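Local coordinates for DSBA-like thioredoxin domain-containing protein (Nitrosomonas europaea, PDB 2IN3), which probably acts as a thiol-disulfide oxidoreductase of the DsbA family, FrnE-like subfamily, and is a putative protein disulfide isomerase, at residues 12-22 / 112-123; 51-59 / 85-94. One frame throughout, in Å; residues are numbered along the deposited sequence.

Contact 1 (12-22 / 112-123). With EDO (1,2-ethanediol), chain C; PO4 (phosphate ion), chain B.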
loop_
_atom_site.group_PDB
_atom_site.type_symbol
_atom_site.label_atom_id
_atom_site.label_comp_id
_atom_site.label_asym_id
_atom_site.label_seq_id
_atom_site.Cartn_x
_atom_site.Cartn_y
_atom_site.Cartn_z
ATOM N N TYR A 12 -2.947 -7.337 2.942
ATOM C CA TYR A 12 -1.746 -6.522 2.898
ATOM C C TYR A 12 -2.109 -5.109 3.357
ATOM O O TYR A 12 -2.851 -4.403 2.676
ATOM C CB TYR A 12 -1.164 -6.510 1.470
ATOM C CG TYR A 12 0.085 -5.671 1.306
ATOM C CD1 TYR A 12 1.136 -5.748 2.226
ATOM C CD2 TYR A 12 0.207 -4.818 0.229
ATOM C CE1 TYR A 12 2.319 -4.985 2.039
ATOM C CE2 TYR A 12 1.379 -4.026 0.024
ATOM C CZ TYR A 12 2.407 -4.119 0.944
ATOM O OH TYR A 12 3.539 -3.363 0.743
ATOM N N ILE A 13 -1.623 -4.736 4.544
ATOM C CA ILE A 13 -2.016 -3.485 5.163
ATOM C C ILE A 13 -0.857 -2.536 4.944
ATOM O O ILE A 13 0.233 -2.695 5.535
ATOM C CB ILE A 13 -2.340 -3.644 6.679
ATOM C CG1 ILE A 13 -3.474 -4.677 6.876
ATOM C CG2 ILE A 13 -2.735 -2.313 7.270
ATOM C CD1 ILE A 13 -3.740 -5.090 8.323
ATOM N N ALA A 14 -1.103 -1.556 4.091
ATOM C CA ALA A 14 -0.019 -0.742 3.521
ATOM C C ALA A 14 -0.532 0.576 3.007
ATOM O O ALA A 14 -1.732 0.732 2.760
ATOM C CB ALA A 14 0.704 -1.491 2.433
ATOM N N ASP A 15 0.382 1.520 2.871
ATOM C CA ASP A 15 0.096 2.834 2.337
ATOM C C ASP A 15 1.124 3.089 1.235
ATOM O O ASP A 15 2.319 2.867 1.458
ATOM C CB ASP A 15 0.295 3.863 3.457
ATOM C CG ASP A 15 -0.138 5.252 3.049
ATOM O OD1 ASP A 15 0.464 5.819 2.108
ATOM O OD2 ASP A 15 -1.105 5.779 3.664
ATOM N N PRO A 16 0.675 3.551 0.048
ATOM C CA PRO A 16 1.563 3.871 -1.086
ATOM C C PRO A 16 2.680 4.880 -0.731
ATOM O O PRO A 16 3.715 4.892 -1.401
ATOM C CB PRO A 16 0.624 4.569 -2.084
ATOM C CG PRO A 16 -0.723 4.169 -1.714
ATOM C CD PRO A 16 -0.735 3.868 -0.254
HETATM N N MSE A 17 2.456 5.733 0.271
HETATM C CA MSE A 17 3.500 6.691 0.713
HETATM C C MSE A 17 4.259 6.283 1.967
HETATM O O MSE A 17 4.810 7.129 2.661
HETATM C CB MSE A 17 2.926 8.110 0.880
HETATM C CG MSE A 17 2.371 8.644 -0.439
HETATM SE SE MSE A 17 1.191 10.163 -0.225
HETATM C CE MSE A 17 2.501 11.602 -0.026
ATOM N N CYS A 18 4.310 4.980 2.204
ATOM C CA CYS A 18 5.143 4.365 3.209
ATOM C C CYS A 18 6.363 3.710 2.516
ATOM O O CYS A 18 6.191 2.875 1.631
ATOM C CB CYS A 18 4.309 3.330 3.957
ATOM S SG CYS A 18 5.285 2.181 4.966
ATOM N N SER A 19 7.578 4.134 2.884
ATOM C CA SER A 19 8.778 3.760 2.133
ATOM C C SER A 19 9.114 2.291 2.306
ATOM O O SER A 19 9.515 1.651 1.360
ATOM C CB SER A 19 9.976 4.659 2.457
ATOM O OG SER A 19 10.321 4.618 3.835
ATOM N N TRP A 20 8.959 1.753 3.511
ATOM C CA TRP A 20 9.182 0.312 3.708
ATOM C C TRP A 20 8.167 -0.556 2.976
ATOM O O TRP A 20 8.453 -1.734 2.670
ATOM C CB TRP A 20 9.281 -0.066 5.183
ATOM C CG TRP A 20 10.660 0.223 5.743
ATOM C CD1 TRP A 20 11.022 1.239 6.572
ATOM C CD2 TRP A 20 11.849 -0.520 5.472
ATOM N NE1 TRP A 20 12.369 1.170 6.859
ATOM C CE2 TRP A 20 12.896 0.084 6.206
ATOM C CE3 TRP A 20 12.132 -1.651 4.687
ATOM C CZ2 TRP A 20 14.218 -0.375 6.146
ATOM C CZ3 TRP A 20 13.456 -2.109 4.638
ATOM C CH2 TRP A 20 14.467 -1.477 5.367
ATOM N N CYS A 21 6.982 0.004 2.706
ATOM C CA CYS A 21 6.000 -0.666 1.837
ATOM C C CYS A 21 6.557 -0.766 0.418
ATOM O O CYS A 21 6.430 -1.828 -0.244
ATOM C CB CYS A 21 4.630 0.077 1.847
ATOM S SG CYS A 21 3.783 -0.108 3.487
ATOM N N TRP A 22 7.165 0.318 -0.079
ATOM C CA TRP A 22 7.873 0.229 -1.373
ATOM C C TRP A 22 9.056 -0.760 -1.298
ATOM O O TRP A 22 9.285 -1.524 -2.233
ATOM C CB TRP A 22 8.338 1.606 -1.782
ATOM C CG TRP A 22 9.089 1.780 -3.082
ATOM C CD1 TRP A 22 10.226 2.529 -3.281
ATOM C CD2 TRP A 22 8.671 1.341 -4.388
ATOM N NE1 TRP A 22 10.565 2.544 -4.624
ATOM C CE2 TRP A 22 9.630 1.822 -5.321
ATOM C CE3 TRP A 22 7.600 0.566 -4.852
ATOM C CZ2 TRP A 22 9.538 1.563 -6.698
ATOM C CZ3 TRP A 22 7.508 0.318 -6.230
ATOM C CH2 TRP A 22 8.475 0.805 -7.121
ATOM N N PHE A 112 -3.175 -4.367 -6.940
ATOM C CA PHE A 112 -1.733 -4.376 -6.648
ATOM C C PHE A 112 -0.880 -3.593 -7.682
ATOM O O PHE A 112 0.012 -2.810 -7.295
ATOM C CB PHE A 112 -1.197 -5.803 -6.422
ATOM C CG PHE A 112 -1.444 -6.321 -5.025
ATOM C CD1 PHE A 112 -2.665 -6.905 -4.693
ATOM C CD2 PHE A 112 -0.470 -6.174 -4.033
ATOM C CE1 PHE A 112 -2.908 -7.388 -3.377
ATOM C CE2 PHE A 112 -0.705 -6.655 -2.714
ATOM C CZ PHE A 112 -1.930 -7.255 -2.403
ATOM N N PRO A 113 -1.140 -3.789 -8.975
ATOM C CA PRO A 113 -0.457 -2.945 -9.985
ATOM C C PRO A 113 -0.683 -1.437 -9.785
ATOM O O PRO A 113 0.269 -0.669 -9.945
ATOM C CB PRO A 113 -1.118 -3.375 -11.285
ATOM C CG PRO A 113 -1.489 -4.784 -11.039
ATOM C CD PRO A 113 -2.000 -4.796 -9.626
ATOM N N PHE A 114 -1.908 -1.012 -9.440
ATOM C CA PHE A 114 -2.166 0.422 -9.201
ATOM C C PHE A 114 -1.415 0.981 -7.969
ATOM O O PHE A 114 -0.843 2.076 -8.014
ATOM C CB PHE A 114 -3.661 0.693 -9.059
ATOM C CG PHE A 114 -4.015 2.159 -8.992
ATOM C CD1 PHE A 114 -3.885 2.976 -10.126
ATOM C CD2 PHE A 114 -4.529 2.710 -7.827
ATOM C CE1 PHE A 114 -4.226 4.329 -10.074
ATOM C CE2 PHE A 114 -4.868 4.075 -7.779
ATOM C CZ PHE A 114 -4.706 4.875 -8.886
ATOM N N PHE A 115 -1.404 0.216 -6.884
ATOM C CA PHE A 115 -0.685 0.583 -5.665
ATOM C C PHE A 115 0.811 0.787 -6.036
ATOM O O PHE A 115 1.461 1.792 -5.650
ATOM C CB PHE A 115 -0.822 -0.559 -4.667
ATOM C CG PHE A 115 -0.270 -0.260 -3.297
ATOM C CD1 PHE A 115 -1.150 0.026 -2.261
ATOM C CD2 PHE A 115 1.108 -0.284 -3.035
ATOM C CE1 PHE A 115 -0.705 0.302 -0.971
ATOM C CE2 PHE A 115 1.581 -0.002 -1.715
ATOM C CZ PHE A 115 0.656 0.294 -0.700
ATOM N N ALA A 116 1.365 -0.178 -6.759
ATOM C CA ALA A 116 2.803 -0.126 -7.141
ATOM C C ALA A 116 3.057 1.069 -8.058
ATOM O O ALA A 116 4.051 1.756 -7.902
ATOM C CB ALA A 116 3.240 -1.438 -7.829
ATOM N N ALA A 117 2.133 1.327 -8.993
ATOM C CA ALA A 117 2.243 2.451 -9.920
ATOM C C ALA A 117 2.315 3.781 -9.162
ATOM O O ALA A 117 3.111 4.643 -9.532
ATOM C CB ALA A 117 1.079 2.449 -10.965
ATOM N N ILE A 118 1.506 3.936 -8.109
ATOM C CA ILE A 118 1.533 5.128 -7.244
ATOM C C ILE A 118 2.897 5.259 -6.541
ATOM O O ILE A 118 3.513 6.317 -6.561
ATOM C CB ILE A 118 0.420 5.091 -6.164
ATOM C CG1 ILE A 118 -0.981 5.208 -6.830
ATOM C CG2 ILE A 118 0.639 6.187 -5.134
ATOM C CD1 ILE A 118 -2.106 4.891 -5.849
ATOM N N GLN A 119 3.389 4.159 -5.993
ATOM C CA GLN A 119 4.663 4.188 -5.266
ATOM C C GLN A 119 5.823 4.604 -6.175
ATOM O O GLN A 119 6.712 5.364 -5.768
ATOM C CB GLN A 119 4.933 2.816 -4.647
ATOM C CG GLN A 119 3.899 2.423 -3.585
ATOM C CD GLN A 119 4.518 1.509 -2.579
ATOM O OE1 GLN A 119 4.778 0.360 -2.874
ATOM N NE2 GLN A 119 4.810 2.034 -1.389
ATOM N N ARG A 120 5.824 4.096 -7.400
ATOM C CA ARG A 120 6.896 4.414 -8.325
ATOM C C ARG A 120 6.795 5.885 -8.745
ATOM O O ARG A 120 7.831 6.580 -8.853
ATOM C CB ARG A 120 6.870 3.482 -9.538
ATOM C CG ARG A 120 8.083 3.578 -10.419
ATOM C CD ARG A 120 7.897 2.686 -11.663
ATOM N NE ARG A 120 7.765 1.261 -11.327
ATOM C CZ ARG A 120 6.622 0.568 -11.331
ATOM N NH1 ARG A 120 5.452 1.144 -11.656
ATOM N NH2 ARG A 120 6.643 -0.727 -11.013
ATOM N N ALA A 121 5.562 6.346 -8.967
ATOM C CA ALA A 121 5.337 7.704 -9.431
ATOM C C ALA A 121 5.789 8.692 -8.362
ATOM O O ALA A 121 6.273 9.775 -8.679
ATOM C CB ALA A 121 3.888 7.919 -9.784
ATOM N N PHE A 122 5.569 8.319 -7.105
ATOM C CA PHE A 122 5.965 9.129 -5.980
ATOM C C PHE A 122 7.482 9.062 -5.702
ATOM O O PHE A 122 8.177 10.088 -5.763
ATOM C CB PHE A 122 5.174 8.698 -4.748
ATOM C CG PHE A 122 5.493 9.500 -3.507
ATOM C CD1 PHE A 122 5.350 10.895 -3.499
ATOM C CD2 PHE A 122 5.884 8.865 -2.353
ATOM C CE1 PHE A 122 5.626 11.638 -2.341
ATOM C CE2 PHE A 122 6.170 9.596 -1.190
ATOM C CZ PHE A 122 6.048 10.978 -1.190
ATOM N N TYR A 123 7.992 7.866 -5.413
ATOM C CA TYR A 123 9.397 7.740 -4.988
ATOM C C TYR A 123 10.412 8.008 -6.091
ATOM O O TYR A 123 11.480 8.601 -5.839
ATOM C CB TYR A 123 9.645 6.394 -4.322
ATOM C CG TYR A 123 8.904 6.279 -3.008
ATOM C CD1 TYR A 123 9.171 7.172 -1.965
ATOM C CD2 TYR A 123 7.926 5.299 -2.806
ATOM C CE1 TYR A 123 8.489 7.095 -0.755
ATOM C CE2 TYR A 123 7.219 5.220 -1.580
ATOM C CZ TYR A 123 7.547 6.119 -0.564
ATOM O OH TYR A 123 6.881 6.089 0.615
HETATM C C1 EDO C . 11.195 -0.477 -10.483
HETATM O O1 EDO C . 10.380 0.667 -10.239
HETATM C C2 EDO C . 10.507 -1.716 -9.937
HETATM O O2 EDO C . 9.102 -1.595 -10.160
HETATM P P PO4 B . 8.199 6.399 6.120
HETATM O O1 PO4 B . 9.059 7.466 6.735
HETATM O O2 PO4 B . 6.731 6.566 6.452
HETATM O O3 PO4 B . 8.414 6.396 4.638
HETATM O O4 PO4 B . 8.612 5.080 6.768
HETATM O O HOH W 1 3.954 -2.544 -1.718
#
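The Trp22 indole lies against helix 112-123 as a knob among Ala116, Gln119, Arg120 and Tyr123. Its five-membered ring and the Tyr123 ring are nearly parallel, planes 20° apart, but slid so far that they barely overlap; Trp22 CD1 meets Tyr123 CD2 at 3.6 Å. Trp22 CG is anti to the backbone N (chi1 -180°), which carries the indole toward helix 112-123. Its NE1 bonds Pro78 O. The Gln119 amide stands steeply to the indole, and OE1 comes to the ring edge, 3.5 Å from Trp22 CE3. Gln119 NE2 donates to Pro16 O at 3.1 Å. This bond is fairly straight at hydrogen, 160°, but the donor sits above the carbonyl plane. A water bridges Gln119 OE1, Cys21 O and Tyr12 OH, so both ends of this buried amide are engaged. Pro16 sets its CG over one face of the Phe115 ring in a CH-pi contact. Pro16 CB also packs tightly on Ile118 CG2, at 3.5 Å. Farther along, Tyr12, Phe112 and Phe115 form an aromatic cluster; Tyr12 and Phe112 meet rim to rim. At the other end, Met17 is selenomethionine, and its SE stands above the Phe122 ring, 5.0 Å from the centroid, a Met-aromatic contact. Ser19 N and OG hold a phosphate ion, probably from the crystallisation liquor. Asp15 OD1 accepts from Met17 N in an Asx turn that leads to Cys18, the N-cap residue. Cys18 and Cys21 fit the thioredoxin-type CxxC at a helix start, the probable redox site of this DsbA-like fold.

Contact 2 (51-59 / 85-94); sequences GTNTPLLPE and LPEGFIYDTE
Leu56 has CG anti to its backbone N (chi1 -173°), and this together with chi2 58° turns CD2 toward Leu85 and Tyr91, while Ile90 holds CG2 anti to its own backbone N and lays it along the backbone of Thr52 and Asn53. These side chains join two loops of the DsbA-like domain. Segment 51-59 leads into helix 58-75. The loop 85-94 runs up to the start of helix 94-106. Leu56 CD2 lies 4.1 Å from Leu85 CD1 and 4.2 Å from Tyr91 CD1. The Leu56 and Tyr91 side chains run side by side, pointing the same way. Ile64 of helix 58-75 also touches both Leu56 and Leu85. The Tyr91 hydroxyl bonds Met17 O. Ile90 CG2 packs 3.7 Å from Asn53 CA, an apolar branch set against a loop backbone.

The firm backbone link is Leu56 N to Phe89 O, 3.1 Å, with an angle of 166° at hydrogen. The donor lies almost in line with the carbonyl bond. Phe89 closes a type II turn from Pro86, in which Gly88 has a positive phi. Two waters extend the link. One donates to Thr54 O and accepts from Tyr91 N; the other accepts from Gly88 N and lies near Leu56 O and Phe89 O. Tyr91 is the centre of an inverse gamma turn.

At the far end Asp92 caps the start of helix 94-106. Its OD1 accepts from Glu94 N at 3.2 Å, with the donor above the carboxylate plane. The same oxygen takes a weak bond from Thr52 N at 3.4 Å.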
loop_
_atom_site.group_PDB
_atom_site.type_symbol
_atom_site.label_atom_id
_atom_site.label_comp_id
_atom_site.label_asym_id
_atom_site.label_seq_id
_atom_site.Cartn_x
_atom_site.Cartn_y
_atom_site.Cartn_z
ATOM N N GLY A 51 -3.692 11.291 6.797
ATOM C CA GLY A 51 -4.392 12.515 6.365
ATOM C C GLY A 51 -3.864 13.805 6.981
ATOM O O GLY A 51 -3.911 13.961 8.201
ATOM N N THR A 52 -3.373 14.737 6.146
ATOM C CA THR A 52 -2.891 16.055 6.622
ATOM C C THR A 52 -2.944 17.223 5.612
ATOM O O THR A 52 -3.040 17.016 4.398
ATOM C CB THR A 52 -1.460 15.978 7.201
ATOM O OG1 THR A 52 -1.101 17.249 7.758
ATOM C CG2 THR A 52 -0.454 15.610 6.121
ATOM N N ASN A 53 -2.874 18.448 6.139
ATOM C CA ASN A 53 -2.838 19.659 5.311
ATOM C C ASN A 53 -1.875 20.750 5.759
ATOM O O ASN A 53 -2.078 21.933 5.469
ATOM C CB ASN A 53 -4.250 20.225 5.089
ATOM C CG ASN A 53 -4.714 20.056 3.650
ATOM O OD1 ASN A 53 -4.869 21.039 2.929
ATOM N ND2 ASN A 53 -4.892 18.802 3.213
ATOM N N THR A 54 -0.823 20.355 6.465
ATOM C CA THR A 54 0.222 21.297 6.871
ATOM C C THR A 54 1.546 20.857 6.240
ATOM O O THR A 54 1.774 19.656 6.064
ATOM C CB THR A 54 0.363 21.426 8.424
ATOM O OG1 THR A 54 1.083 20.302 8.950
ATOM C CG2 THR A 54 -1.004 21.539 9.109
ATOM N N PRO A 55 2.399 21.825 5.854
ATOM C CA PRO A 55 3.699 21.471 5.287
ATOM C C PRO A 55 4.511 20.525 6.170
ATOM O O PRO A 55 4.413 20.547 7.403
ATOM C CB PRO A 55 4.401 22.822 5.142
ATOM C CG PRO A 55 3.288 23.788 4.979
ATOM C CD PRO A 55 2.188 23.285 5.865
ATOM N N LEU A 56 5.278 19.674 5.505
ATOM C CA LEU A 56 6.207 18.761 6.145
ATOM C C LEU A 56 7.314 19.569 6.842
ATOM O O LEU A 56 7.913 20.460 6.230
ATOM C CB LEU A 56 6.769 17.831 5.066
ATOM C CG LEU A 56 7.658 16.665 5.458
ATOM C CD1 LEU A 56 6.899 15.776 6.427
ATOM C CD2 LEU A 56 8.107 15.907 4.222
ATOM N N LEU A 57 7.551 19.295 8.127
ATOM C CA LEU A 57 8.608 19.974 8.884
ATOM C C LEU A 57 10.001 19.385 8.595
ATOM O O LEU A 57 10.106 18.205 8.316
ATOM C CB LEU A 57 8.299 19.944 10.382
ATOM C CG LEU A 57 7.211 20.917 10.883
ATOM C CD1 LEU A 57 6.619 20.428 12.204
ATOM C CD2 LEU A 57 7.709 22.362 11.024
ATOM N N PRO A 58 11.072 20.213 8.666
ATOM C CA PRO A 58 12.430 19.785 8.287
ATOM C C PRO A 58 12.931 18.533 9.002
ATOM O O PRO A 58 13.520 17.676 8.348
ATOM C CB PRO A 58 13.306 20.985 8.671
ATOM C CG PRO A 58 12.380 22.148 8.660
ATOM C CD PRO A 58 11.055 21.620 9.108
ATOM N N GLU A 59 12.725 18.452 10.320
ATOM C CA GLU A 59 13.143 17.296 11.134
ATOM C C GLU A 59 12.448 16.030 10.688
ATOM O O GLU A 59 13.068 14.955 10.580
ATOM C CB GLU A 59 12.798 17.531 12.603
ATOM C CG GLU A 59 13.907 18.141 13.418
ATOM C CD GLU A 59 13.387 18.866 14.650
ATOM O OE1 GLU A 59 12.218 18.629 15.038
ATOM O OE2 GLU A 59 14.138 19.681 15.224
ATOM N N LEU A 85 11.035 15.666 -1.717
ATOM C CA LEU A 85 10.204 16.317 -0.701
ATOM C C LEU A 85 10.528 17.806 -0.524
ATOM O O LEU A 85 11.009 18.200 0.545
ATOM C CB LEU A 85 10.328 15.566 0.641
ATOM C CG LEU A 85 9.947 14.078 0.606
ATOM C CD1 LEU A 85 10.336 13.341 1.893
ATOM C CD2 LEU A 85 8.461 13.898 0.340
ATOM N N PRO A 86 10.247 18.640 -1.557
ATOM C CA PRO A 86 10.598 20.064 -1.519
ATOM C C PRO A 86 9.798 20.759 -0.435
ATOM O O PRO A 86 8.720 20.289 -0.082
ATOM C CB PRO A 86 10.139 20.608 -2.885
ATOM C CG PRO A 86 9.679 19.440 -3.680
ATOM C CD PRO A 86 9.507 18.267 -2.779
ATOM N N GLU A 87 10.305 21.870 0.088
ATOM C CA GLU A 87 9.589 22.560 1.152
ATOM C C GLU A 87 8.257 23.088 0.607
ATOM O O GLU A 87 8.185 23.635 -0.503
ATOM C CB GLU A 87 10.456 23.653 1.826
ATOM C CG GLU A 87 10.224 25.073 1.376
ATOM C CD GLU A 87 9.087 25.772 2.126
ATOM O OE1 GLU A 87 8.320 25.082 2.844
ATOM O OE2 GLU A 87 8.955 27.017 1.991
ATOM N N GLY A 88 7.203 22.890 1.388
ATOM C CA GLY A 88 5.870 23.259 0.961
ATOM C C GLY A 88 5.089 22.007 0.647
ATOM O O GLY A 88 3.863 22.036 0.589
ATOM N N PHE A 89 5.795 20.895 0.448
ATOM C CA PHE A 89 5.138 19.639 0.162
ATOM C C PHE A 89 4.275 19.224 1.351
ATOM O O PHE A 89 4.713 19.309 2.508
ATOM C CB PHE A 89 6.154 18.535 -0.167
ATOM C CG PHE A 89 5.516 17.236 -0.520
ATOM C CD1 PHE A 89 4.897 17.065 -1.762
ATOM C CD2 PHE A 89 5.486 16.196 0.404
ATOM C CE1 PHE A 89 4.279 15.858 -2.086
ATOM C CE2 PHE A 89 4.873 14.987 0.100
ATOM C CZ PHE A 89 4.272 14.810 -1.143
ATOM N N ILE A 90 3.051 18.793 1.053
ATOM C CA ILE A 90 2.103 18.367 2.073
ATOM C C ILE A 90 1.960 16.844 1.978
ATOM O O ILE A 90 1.558 16.303 0.942
ATOM C CB ILE A 90 0.740 19.084 1.931
ATOM C CG1 ILE A 90 0.923 20.605 2.098
ATOM C CG2 ILE A 90 -0.283 18.531 2.936
ATOM C CD1 ILE A 90 -0.352 21.404 1.982
ATOM N N TYR A 91 2.298 16.164 3.064
ATOM C CA TYR A 91 2.364 14.708 3.084
ATOM C C TYR A 91 0.981 14.074 3.400
ATOM O O TYR A 91 0.802 13.418 4.440
ATOM C CB TYR A 91 3.462 14.258 4.070
ATOM C CG TYR A 91 4.124 12.964 3.665
ATOM C CD1 TYR A 91 5.393 12.957 3.076
ATOM C CD2 TYR A 91 3.469 11.741 3.839
ATOM C CE1 TYR A 91 5.998 11.765 2.687
ATOM C CE2 TYR A 91 4.062 10.539 3.441
ATOM C CZ TYR A 91 5.318 10.563 2.870
ATOM O OH TYR A 91 5.880 9.380 2.486
ATOM N N ASP A 92 0.018 14.283 2.496
ATOM C CA ASP A 92 -1.348 13.771 2.649
ATOM C C ASP A 92 -1.512 12.402 2.000
ATOM O O ASP A 92 -1.566 12.284 0.764
ATOM C CB ASP A 92 -2.383 14.749 2.073
ATOM C CG ASP A 92 -3.828 14.273 2.281
ATOM O OD1 ASP A 92 -4.062 13.350 3.105
ATOM O OD2 ASP A 92 -4.750 14.825 1.627
ATOM N N THR A 93 -1.588 11.364 2.826
ATOM C CA THR A 93 -1.627 9.995 2.320
ATOM C C THR A 93 -3.047 9.504 1.958
ATOM O O THR A 93 -3.198 8.457 1.326
ATOM C CB THR A 93 -0.959 8.997 3.298
ATOM O OG1 THR A 93 -1.678 8.997 4.524
ATOM C CG2 THR A 93 0.510 9.384 3.631
ATOM N N GLU A 94 -4.084 10.256 2.308
ATOM C CA GLU A 94 -5.444 9.763 2.105
ATOM C C GLU A 94 -5.882 9.597 0.642
ATOM O O GLU A 94 -6.535 8.589 0.313
ATOM C CB GLU A 94 -6.481 10.566 2.931
ATOM C CG GLU A 94 -7.888 9.989 2.925
ATOM C CD GLU A 94 -8.703 10.434 1.725
ATOM O OE1 GLU A 94 -8.293 11.427 1.089
ATOM O OE2 GLU A 94 -9.754 9.811 1.421
HETATM O O HOH W 2 3.272 17.352 5.134
HETATM O O HOH W 3 7.283 20.855 3.287
#

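In the fold
Contact 1 is a buried contact close to the centre of the chain; contact 2 is a surface contact, its centre about 17 Å from that of contact 1. Contact 1 joins a strand and a helix start to helix 111-123, mainly through rings and one buried amide. Contact 2 joins two loops, with more backbone and water bonding and fewer apolar pairs. Along the chain, contact 2 is nested within the loop closed by contact 1. The two meet directly. Phe89 packs on Phe122, and Thr93 packs on Asp15. Segment 85-94 therefore flanks the loop before the CxxC helix.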